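Long-range contact in outer surface protein (PDB 1X7F), which is of unknown function but probably acts as a 6-phospho-N-acetylmuramidase, cleaving glycosides of N-acetylmuramic acid 6-phosphate: residues N172-F186 against P213-R227. Residues are numbered along the deposited sequence; the frame is centred on the assembly and turned at random.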
ATOM      1  N   ASN A 172      -7.909 -10.800   3.315  1.00 33.52           N
ATOM      2  CA  ASN A 172      -9.336 -10.461   3.286  1.00 33.79           C
ATOM      3  C   ASN A 172      -9.513  -8.954   3.416  1.00 34.20           C
ATOM      4  O   ASN A 172      -8.595  -8.240   3.832  1.00 33.48           O
ATOM      5  CB  ASN A 172     -10.102 -11.109   4.438  1.00 33.40           C
ATOM      6  CG  ASN A 172     -10.454 -12.559   4.191  1.00 35.76           C
ATOM      7  OD1 ASN A 172     -10.778 -12.971   3.077  1.00 36.48           O
ATOM      8  ND2 ASN A 172     -10.423 -13.346   5.261  1.00 40.17           N
ATOM      9  N   PHE A 173     -10.699  -8.465   3.071  1.00 34.53           N
ATOM     10  CA  PHE A 173     -11.081  -7.126   3.482  1.00 34.99           C
ATOM     11  C   PHE A 173     -12.235  -7.294   4.453  1.00 34.60           C
ATOM     12  O   PHE A 173     -12.768  -8.401   4.579  1.00 33.05           O
ATOM     13  CB  PHE A 173     -11.399  -6.182   2.302  1.00 34.25           C
ATOM     14  CG  PHE A 173     -12.486  -6.673   1.363  1.00 35.17           C
ATOM     15  CD1 PHE A 173     -13.752  -7.007   1.831  1.00 31.14           C
ATOM     16  CD2 PHE A 173     -12.249  -6.710  -0.020  1.00 35.58           C
ATOM     17  CE1 PHE A 173     -14.756  -7.425   0.972  1.00 33.31           C
ATOM     18  CE2 PHE A 173     -13.239  -7.123  -0.903  1.00 35.21           C
ATOM     19  CZ  PHE A 173     -14.504  -7.495  -0.406  1.00 37.41           C
ATOM     20  N   TYR A 174     -12.604  -6.208   5.144  1.00 34.51           N
ATOM     21  CA  TYR A 174     -13.561  -6.291   6.265  1.00 33.87           C
ATOM     22  C   TYR A 174     -14.625  -5.197   6.193  1.00 34.43           C
ATOM     23  O   TYR A 174     -14.353  -4.035   6.542  1.00 35.34           O
ATOM     24  CB  TYR A 174     -12.800  -6.297   7.605  1.00 33.02           C
ATOM     25  CG  TYR A 174     -11.938  -7.523   7.712  1.00 31.79           C
ATOM     26  CD1 TYR A 174     -10.625  -7.526   7.220  1.00 31.94           C
ATOM     27  CD2 TYR A 174     -12.457  -8.719   8.240  1.00 32.20           C
ATOM     28  CE1 TYR A 174      -9.841  -8.694   7.266  1.00 30.23           C
ATOM     29  CE2 TYR A 174     -11.681  -9.881   8.305  1.00 29.04           C
ATOM     30  CZ  TYR A 174     -10.383  -9.856   7.810  1.00 30.69           C
ATOM     31  OH  TYR A 174      -9.620 -11.003   7.867  1.00 32.98           O
ATOM     32  N   PRO A 175     -15.815  -5.573   5.700  1.00 34.74           N
ATOM     33  CA  PRO A 175     -16.937  -4.642   5.495  1.00 33.70           C
ATOM     34  C   PRO A 175     -17.533  -4.098   6.778  1.00 33.73           C
ATOM     35  O   PRO A 175     -18.127  -3.019   6.745  1.00 33.13           O
ATOM     36  CB  PRO A 175     -18.004  -5.518   4.794  1.00 34.34           C
ATOM     37  CG  PRO A 175     -17.226  -6.698   4.253  1.00 34.33           C
ATOM     38  CD  PRO A 175     -16.165  -6.946   5.272  1.00 33.69           C
ATOM     39  N   GLN A 176     -17.436  -4.860   7.874  1.00 33.60           N
ATOM     40  CA  GLN A 176     -17.954  -4.419   9.171  1.00 33.10           C
ATOM     41  C   GLN A 176     -16.901  -3.582   9.910  1.00 32.14           C
ATOM     42  O   GLN A 176     -15.782  -4.042  10.131  1.00 30.98           O
ATOM     43  CB  GLN A 176     -18.419  -5.607  10.040  1.00 33.03           C
ATOM     44  CG  GLN A 176     -19.011  -5.161  11.382  1.00 32.71           C
ATOM     45  CD  GLN A 176     -19.361  -6.295  12.337  1.00 34.63           C
ATOM     46  OE1 GLN A 176     -19.428  -6.083  13.544  1.00 35.31           O
ATOM     47  NE2 GLN A 176     -19.589  -7.488  11.805  1.00 39.42           N
ATOM     48  N   LYS A 177     -17.260  -2.355  10.290  1.00 32.44           N
ATOM     49  CA  LYS A 177     -16.339  -1.491  11.044  1.00 33.40           C
ATOM     50  C   LYS A 177     -15.803  -2.202  12.315  1.00 32.93           C
ATOM     51  O   LYS A 177     -16.523  -2.962  12.981  1.00 31.56           O
ATOM     52  CB  LYS A 177     -16.957  -0.111  11.365  1.00 32.78           C
ATOM     53  CG  LYS A 177     -18.258  -0.162  12.137  1.00 37.28           C
ATOM     54  CD  LYS A 177     -18.524   1.120  12.932  1.00 43.07           C
ATOM     55  CE  LYS A 177     -19.005   2.266  12.077  1.00 44.23           C
ATOM     56  NZ  LYS A 177     -19.809   3.205  12.916  1.00 47.42           N
ATOM     57  N   PHE A 178     -14.521  -1.967  12.594  1.00 32.37           N
ATOM     58  CA  PHE A 178     -13.828  -2.504  13.756  1.00 33.29           C
ATOM     59  C   PHE A 178     -13.516  -4.006  13.693  1.00 34.16           C
ATOM     60  O   PHE A 178     -12.981  -4.560  14.661  1.00 34.08           O
ATOM     61  CB  PHE A 178     -14.547  -2.126  15.055  1.00 32.37           C
ATOM     62  CG  PHE A 178     -14.539  -0.632  15.353  1.00 33.31           C
ATOM     63  CD1 PHE A 178     -15.731   0.088  15.417  1.00 33.96           C
ATOM     64  CD2 PHE A 178     -13.342   0.043  15.604  1.00 34.10           C
ATOM     65  CE1 PHE A 178     -15.740   1.451  15.734  1.00 32.87           C
ATOM     66  CE2 PHE A 178     -13.337   1.413  15.901  1.00 33.36           C
ATOM     67  CZ  PHE A 178     -14.546   2.116  15.973  1.00 31.59           C
ATOM     68  N   THR A 179     -13.824  -4.655  12.561  1.00 33.77           N
ATOM     69  CA  THR A 179     -13.480  -6.070  12.395  1.00 33.24           C
ATOM     70  C   THR A 179     -12.262  -6.299  11.530  1.00 34.08           C
ATOM     71  O   THR A 179     -11.877  -7.443  11.318  1.00 36.50           O
ATOM     72  CB  THR A 179     -14.667  -6.916  11.868  1.00 33.37           C
ATOM     73  OG1 THR A 179     -14.983  -6.506  10.529  1.00 32.72           O
ATOM     74  CG2 THR A 179     -15.925  -6.672  12.704  1.00 28.48           C
ATOM     75  N   GLY A 180     -11.657  -5.226  11.024  1.00 33.66           N
ATOM     76  CA  GLY A 180     -10.416  -5.323  10.271  1.00 32.94           C
ATOM     77  C   GLY A 180      -9.282  -5.840  11.135  1.00 34.35           C
ATOM     78  O   GLY A 180      -9.402  -5.879  12.372  1.00 33.09           O
ATOM     79  N   LEU A 181      -8.179  -6.231  10.487  1.00 33.71           N
ATOM     80  CA  LEU A 181      -7.045  -6.842  11.198  1.00 34.24           C
ATOM     81  C   LEU A 181      -6.272  -5.827  12.045  1.00 34.33           C
ATOM     82  O   LEU A 181      -6.127  -4.674  11.627  1.00 34.61           O
ATOM     83  CB  LEU A 181      -6.069  -7.515  10.210  1.00 33.80           C
ATOM     84  CG  LEU A 181      -6.642  -8.582   9.265  1.00 33.04           C
ATOM     85  CD1 LEU A 181      -5.521  -9.262   8.467  1.00 28.77           C
ATOM     86  CD2 LEU A 181      -7.523  -9.606  10.029  1.00 30.85           C
ATOM     87  N   PRO A 182      -5.785  -6.248  13.220  1.00 34.23           N
ATOM     88  CA  PRO A 182      -4.856  -5.429  14.000  1.00 34.18           C
ATOM     89  C   PRO A 182      -3.469  -5.497  13.391  1.00 34.93           C
ATOM     90  O   PRO A 182      -3.146  -6.452  12.667  1.00 34.35           O
ATOM     91  CB  PRO A 182      -4.875  -6.084  15.398  1.00 33.50           C
ATOM     92  CG  PRO A 182      -5.231  -7.515  15.150  1.00 31.84           C
ATOM     93  CD  PRO A 182      -6.116  -7.513  13.918  1.00 34.39           C
ATOM     94  N   TYR A 183      -2.663  -4.483  13.686  1.00 34.56           N
ATOM     95  CA  TYR A 183      -1.370  -4.345  13.056  1.00 35.63           C
ATOM     96  C   TYR A 183      -0.420  -5.535  13.263  1.00 35.39           C
ATOM     97  O   TYR A 183       0.104  -6.078  12.298  1.00 35.41           O
ATOM     98  CB  TYR A 183      -0.674  -3.034  13.472  1.00 35.49           C
ATOM     99  CG  TYR A 183       0.593  -2.827  12.685  1.00 36.38           C
ATOM    100  CD1 TYR A 183       0.537  -2.442  11.347  1.00 35.48           C
ATOM    101  CD2 TYR A 183       1.843  -3.058  13.261  1.00 35.39           C
ATOM    102  CE1 TYR A 183       1.690  -2.261  10.613  1.00 37.44           C
ATOM    103  CE2 TYR A 183       3.016  -2.880  12.531  1.00 37.22           C
ATOM    104  CZ  TYR A 183       2.929  -2.488  11.215  1.00 37.50           C
ATOM    105  OH  TYR A 183       4.067  -2.317  10.482  1.00 38.42           O
ATOM    106  N   ASP A 184      -0.165  -5.918  14.506  1.00 35.98           N
ATOM    107  CA  ASP A 184       0.811  -6.987  14.746  1.00 37.11           C
ATOM    108  C   ASP A 184       0.381  -8.322  14.122  1.00 36.68           C
ATOM    109  O   ASP A 184       1.221  -9.055  13.602  1.00 37.87           O
ATOM    110  CB  ASP A 184       1.124  -7.151  16.241  1.00 37.63           C
ATOM    111  CG  ASP A 184       1.922  -5.973  16.822  1.00 40.67           C
ATOM    112  OD1 ASP A 184       2.649  -5.253  16.084  1.00 43.42           O
ATOM    113  OD2 ASP A 184       1.886  -5.704  18.042  1.00 45.31           O
ATOM    114  N   TYR A 185      -0.914  -8.634  14.184  1.00 35.81           N
ATOM    115  CA  TYR A 185      -1.440  -9.853  13.569  1.00 35.69           C
ATOM    116  C   TYR A 185      -1.229  -9.823  12.049  1.00 35.30           C
ATOM    117  O   TYR A 185      -0.772 -10.805  11.457  1.00 35.60           O
ATOM    118  CB  TYR A 185      -2.925 -10.067  13.937  1.00 35.08           C
ATOM    119  CG  TYR A 185      -3.566 -11.279  13.288  1.00 34.88           C
ATOM    120  CD1 TYR A 185      -3.421 -12.551  13.846  1.00 33.86           C
ATOM    121  CD2 TYR A 185      -4.319 -11.155  12.113  1.00 33.53           C
ATOM    122  CE1 TYR A 185      -4.003 -13.663  13.261  1.00 32.57           C
ATOM    123  CE2 TYR A 185      -4.905 -12.269  11.510  1.00 32.54           C
ATOM    124  CZ  TYR A 185      -4.734 -13.517  12.084  1.00 34.19           C
ATOM    125  OH  TYR A 185      -5.302 -14.626  11.501  1.00 34.13           O
ATOM    126  N   PHE A 186      -1.569  -8.688  11.436  1.00 34.88           N
ATOM    127  CA  PHE A 186      -1.424  -8.463   9.995  1.00 33.68           C
ATOM    128  C   PHE A 186       0.010  -8.680   9.500  1.00 34.26           C
ATOM    129  O   PHE A 186       0.229  -9.229   8.413  1.00 34.31           O
ATOM    130  CB  PHE A 186      -1.902  -7.045   9.663  1.00 33.36           C
ATOM    131  CG  PHE A 186      -1.436  -6.529   8.323  1.00 33.38           C
ATOM    132  CD1 PHE A 186      -2.177  -6.782   7.169  1.00 32.53           C
ATOM    133  CD2 PHE A 186      -0.263  -5.793   8.217  1.00 35.46           C
ATOM    134  CE1 PHE A 186      -1.758  -6.314   5.942  1.00 32.14           C
ATOM    135  CE2 PHE A 186       0.166  -5.314   6.977  1.00 35.26           C
ATOM    136  CZ  PHE A 186      -0.587  -5.578   5.842  1.00 35.08           C
ATOM    137  N   PRO A 213     -19.545  -6.329  -1.982  1.00 35.96           N
ATOM    138  CA  PRO A 213     -20.280  -7.577  -2.179  1.00 36.90           C
ATOM    139  C   PRO A 213     -21.637  -7.679  -1.471  1.00 37.84           C
ATOM    140  O   PRO A 213     -22.567  -8.237  -2.047  1.00 37.89           O
ATOM    141  CB  PRO A 213     -19.318  -8.639  -1.637  1.00 36.33           C
ATOM    142  CG  PRO A 213     -18.469  -7.912  -0.671  1.00 36.68           C
ATOM    143  CD  PRO A 213     -18.274  -6.549  -1.274  1.00 35.75           C
ATOM    144  N   TRP A 214     -21.747  -7.169  -0.239  1.00 39.73           N
ATOM    145  CA  TRP A 214     -22.965  -7.380   0.587  1.00 40.42           C
ATOM    146  C   TRP A 214     -23.705  -6.084   0.911  1.00 39.98           C
ATOM    147  O   TRP A 214     -23.290  -5.010   0.491  1.00 40.52           O
ATOM    148  CB  TRP A 214     -22.633  -8.092   1.911  1.00 41.99           C
ATOM    149  CG  TRP A 214     -21.379  -8.930   1.912  1.00 44.57           C
ATOM    150  CD1 TRP A 214     -20.188  -8.630   2.516  1.00 46.80           C
ATOM    151  CD2 TRP A 214     -21.196 -10.200   1.284  1.00 45.07           C
ATOM    152  NE1 TRP A 214     -19.276  -9.636   2.302  1.00 46.69           N
ATOM    153  CE2 TRP A 214     -19.872 -10.618   1.552  1.00 47.31           C
ATOM    154  CE3 TRP A 214     -22.018 -11.035   0.523  1.00 46.33           C
ATOM    155  CZ2 TRP A 214     -19.352 -11.822   1.078  1.00 46.07           C
ATOM    156  CZ3 TRP A 214     -21.505 -12.240   0.065  1.00 47.17           C
ATOM    157  CH2 TRP A 214     -20.180 -12.617   0.341  1.00 45.93           C
ATOM    158  N   ASP A 215     -24.781  -6.195   1.686  1.00 40.19           N
ATOM    159  CA  ASP A 215     -25.563  -5.034   2.130  1.00 41.13           C
ATOM    160  C   ASP A 215     -24.764  -4.094   3.069  1.00 40.66           C
ATOM    161  O   ASP A 215     -24.739  -2.874   2.863  1.00 42.67           O
ATOM    162  CB  ASP A 215     -26.924  -5.461   2.731  1.00 41.33           C
ATOM    163  CG  ASP A 215     -26.803  -6.585   3.786  1.00 44.34           C
ATOM    164  OD1 ASP A 215     -27.838  -7.243   4.046  1.00 46.73           O
ATOM    165  OD2 ASP A 215     -25.741  -6.888   4.400  1.00 48.48           O
ATOM    166  N   ILE A 216     -24.079  -4.660   4.057  1.00 38.72           N
ATOM    167  CA  ILE A 216     -23.223  -3.876   4.956  1.00 35.98           C
ATOM    168  C   ILE A 216     -21.880  -3.553   4.326  1.00 36.51           C
ATOM    169  O   ILE A 216     -21.126  -4.446   3.927  1.00 37.51           O
ATOM    170  CB  ILE A 216     -23.010  -4.606   6.316  1.00 36.01           C
ATOM    171  CG1 ILE A 216     -24.349  -5.007   6.952  1.00 30.24           C
ATOM    172  CG2 ILE A 216     -22.056  -3.802   7.259  1.00 32.49           C
ATOM    173  CD1 ILE A 216     -25.321  -3.872   7.243  1.00 30.05           C
ATOM    174  N   ASN A 217     -21.580  -2.264   4.249  1.00 35.11           N
ATOM    175  CA  ASN A 217     -20.324  -1.805   3.687  1.00 34.75           C
ATOM    176  C   ASN A 217     -19.816  -0.593   4.477  1.00 33.69           C
ATOM    177  O   ASN A 217     -20.227   0.524   4.219  1.00 33.64           O
ATOM    178  CB  ASN A 217     -20.487  -1.502   2.175  1.00 32.97           C
ATOM    179  CG  ASN A 217     -19.145  -1.188   1.484  1.00 35.44           C
ATOM    180  OD1 ASN A 217     -18.139  -0.937   2.142  1.00 34.03           O
ATOM    181  ND2 ASN A 217     -19.133  -1.224   0.154  1.00 34.43           N
ATOM    182  N   ASP A 218     -18.955  -0.829   5.465  1.00 34.59           N
ATOM    183  CA  ASP A 218     -18.345   0.253   6.256  1.00 34.37           C
ATOM    184  C   ASP A 218     -16.973   0.605   5.699  1.00 34.41           C
ATOM    185  O   ASP A 218     -16.121   1.125   6.422  1.00 35.34           O
ATOM    186  CB  ASP A 218     -18.197  -0.133   7.746  1.00 34.50           C
ATOM    187  CG  ASP A 218     -19.517  -0.437   8.419  1.00 34.21           C
ATOM    188  OD1 ASP A 218     -20.559   0.092   7.978  1.00 36.87           O
ATOM    189  OD2 ASP A 218     -19.623  -1.197   9.406  1.00 36.02           O
ATOM    190  N   GLY A 219     -16.763   0.308   4.419  1.00 34.07           N
ATOM    191  CA  GLY A 219     -15.455   0.387   3.800  1.00 34.44           C
ATOM    192  C   GLY A 219     -14.814  -0.981   3.704  1.00 34.92           C
ATOM    193  O   GLY A 219     -15.066  -1.858   4.534  1.00 35.69           O
ATOM    194  N   LEU A 220     -13.967  -1.162   2.694  1.00 35.39           N
ATOM    195  CA  LEU A 220     -13.423  -2.478   2.358  1.00 35.70           C
ATOM    196  C   LEU A 220     -11.898  -2.465   2.358  1.00 36.37           C
ATOM    197  O   LEU A 220     -11.258  -2.384   1.306  1.00 37.15           O
ATOM    198  CB  LEU A 220     -13.981  -2.968   1.000  1.00 34.57           C
ATOM    199  CG  LEU A 220     -15.510  -3.051   0.842  1.00 34.70           C
ATOM    200  CD1 LEU A 220     -15.895  -3.680  -0.494  1.00 31.34           C
ATOM    201  CD2 LEU A 220     -16.160  -3.860   1.978  1.00 35.55           C
ATOM    202  N   CYS A 221     -11.314  -2.518   3.549  1.00 36.09           N
ATOM    203  CA  CYS A 221      -9.860  -2.562   3.689  1.00 35.08           C
ATOM    204  C   CYS A 221      -9.484  -3.750   4.556  1.00 34.78           C
ATOM    205  O   CYS A 221     -10.344  -4.345   5.214  1.00 34.04           O
ATOM    206  CB  CYS A 221      -9.337  -1.263   4.318  1.00 35.32           C
ATOM    207  SG  CYS A 221     -10.199  -0.848   5.849  1.00 37.47           S
ATOM    208  N   THR A 222      -8.200  -4.096   4.539  1.00 34.90           N
ATOM    209  CA  THR A 222      -7.668  -5.206   5.328  1.00 34.89           C
ATOM    210  C   THR A 222      -7.346  -4.809   6.774  1.00 35.04           C
ATOM    211  O   THR A 222      -7.796  -5.465   7.718  1.00 36.16           O
ATOM    212  CB  THR A 222      -6.399  -5.750   4.661  1.00 35.35           C
ATOM    213  OG1 THR A 222      -6.740  -6.370   3.412  1.00 34.67           O
ATOM    214  CG2 THR A 222      -5.800  -6.881   5.505  1.00 34.53           C
ATOM    215  N   LEU A 223      -6.543  -3.760   6.936  1.00 34.47           N
ATOM    216  CA  LEU A 223      -6.188  -3.254   8.268  1.00 35.91           C
ATOM    217  C   LEU A 223      -7.327  -2.399   8.787  1.00 35.81           C
ATOM    218  O   LEU A 223      -7.828  -1.515   8.067  1.00 36.42           O
ATOM    219  CB  LEU A 223      -4.902  -2.405   8.219  1.00 34.24           C
ATOM    220  CG  LEU A 223      -3.580  -3.173   8.291  1.00 36.71           C
ATOM    221  CD1 LEU A 223      -2.419  -2.356   7.682  1.00 34.21           C
ATOM    222  CD2 LEU A 223      -3.247  -3.641   9.729  1.00 30.99           C
ATOM    223  N   GLU A 224      -7.723  -2.630  10.033  1.00 35.90           N
ATOM    224  CA  GLU A 224      -8.777  -1.802  10.617  1.00 36.17           C
ATOM    225  C   GLU A 224      -8.375  -0.330  10.643  1.00 36.15           C
ATOM    226  O   GLU A 224      -9.207   0.541  10.374  1.00 37.20           O
ATOM    227  CB  GLU A 224      -9.185  -2.291  12.024  1.00 36.49           C
ATOM    228  CG  GLU A 224     -10.367  -1.537  12.621  1.00 32.68           C
ATOM    229  CD  GLU A 224     -11.580  -1.527  11.699  1.00 37.50           C
ATOM    230  OE1 GLU A 224     -11.804  -2.536  10.995  1.00 37.31           O
ATOM    231  OE2 GLU A 224     -12.334  -0.520  11.683  1.00 35.90           O
ATOM    232  N   GLU A 225      -7.100  -0.059  10.923  1.00 36.51           N
ATOM    233  CA  GLU A 225      -6.618   1.325  11.114  1.00 36.42           C
ATOM    234  C   GLU A 225      -6.698   2.167   9.844  1.00 37.08           C
ATOM    235  O   GLU A 225      -6.592   3.402   9.898  1.00 38.15           O
ATOM    236  CB  GLU A 225      -5.187   1.334  11.680  1.00 36.26           C
ATOM    237  CG  GLU A 225      -4.150   0.692  10.749  1.00 34.77           C
ATOM    238  CD  GLU A 225      -2.886   0.322  11.492  1.00 36.23           C
ATOM    239  OE1 GLU A 225      -2.920  -0.633  12.315  1.00 37.50           O
ATOM    240  OE2 GLU A 225      -1.853   0.982  11.255  1.00 36.38           O
ATOM    241  N   HIS A 226      -6.906   1.500   8.709  1.00 37.04           N
ATOM    242  CA  HIS A 226      -6.986   2.152   7.412  1.00 35.72           C
ATOM    243  C   HIS A 226      -8.393   2.626   7.055  1.00 36.22           C
ATOM    244  O   HIS A 226      -8.553   3.394   6.106  1.00 35.87           O
ATOM    245  CB  HIS A 226      -6.489   1.207   6.316  1.00 35.53           C
ATOM    246  CG  HIS A 226      -5.000   1.066   6.259  1.00 35.97           C
ATOM    247  ND1 HIS A 226      -4.373   0.204   5.384  1.00 36.42           N
ATOM    248  CD2 HIS A 226      -4.013   1.691   6.947  1.00 33.95           C
ATOM    249  CE1 HIS A 226      -3.067   0.297   5.537  1.00 33.47           C
ATOM    250  NE2 HIS A 226      -2.820   1.196   6.478  1.00 34.53           N
ATOM    251  N   ARG A 227      -9.403   2.178   7.805  1.00 36.26           N
ATOM    252  CA  ARG A 227     -10.816   2.412   7.450  1.00 36.12           C
ATOM    253  C   ARG A 227     -11.173   3.884   7.186  1.00 37.66           C
ATOM    254  O   ARG A 227     -12.004   4.199   6.311  1.00 35.75           O
ATOM    255  CB  ARG A 227     -11.735   1.842   8.532  1.00 35.52           C
ATOM    256  CG  ARG A 227     -13.208   1.736   8.120  1.00 34.42           C
ATOM    257  CD  ARG A 227     -14.063   0.904   9.090  1.00 33.98           C
ATOM    258  NE  ARG A 227     -13.527  -0.452   9.235  1.00 33.93           N
ATOM    259  CZ  ARG A 227     -13.721  -1.443   8.363  1.00 34.84           C
ATOM    260  NH1 ARG A 227     -14.461  -1.267   7.262  1.00 30.93           N
ATOM    261  NH2 ARG A 227     -13.173  -2.621   8.595  1.00 30.94           N
TER
HETATM  262  O   HOH W   1      -5.361  -2.028  12.377  1.00 19.45           O
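R227 meets the carbonyl of Y174, and E224 the backbone NH of G180, where the loops after the two outermost strands of the eight-stranded parallel sheet, 167-170 and 201-204, come together, consistent with the TIM barrel of the AmyAc family. The arginine bends at chi3 (-57°) and turns the end of its guanidinium to Y174, NH1 and NH2 both gripping the one oxygen; NH2 lies 2.8 Å from Y174 O. Its NE side pairs side-on with the E224 carboxylate, a salt bridge of 2.7 Å between R227 NE and E224 OE2 beside a bond from R227 NH2 to E224 OE1, while the CA of K177 rests over one face of the R227 guanidinium, offset toward its rim. Both carboxylate oxygens are met on their syn sides, and on its anti side E224 OE1 takes G180 N at 2.7 Å, 22° out of the carboxylate plane. E224 thus holds the residue just after the type II turn Q176-T179, with a weak bond from F178 N to E224 OE2. D218 offers the anti lone pair of OD2 to K177 N in a nearly straight bond (168°), and D218 N returns one to P175 O. Farther along, F173 lies with L220 CB over one face, and P213 approaches its CZ end. Past the turn, L223 sets CD1 over the centre of the F186 ring, 4.0 Å from its centroid. T222 OG1, also bonded to F203 N, donates to N172 O at 2.7 Å.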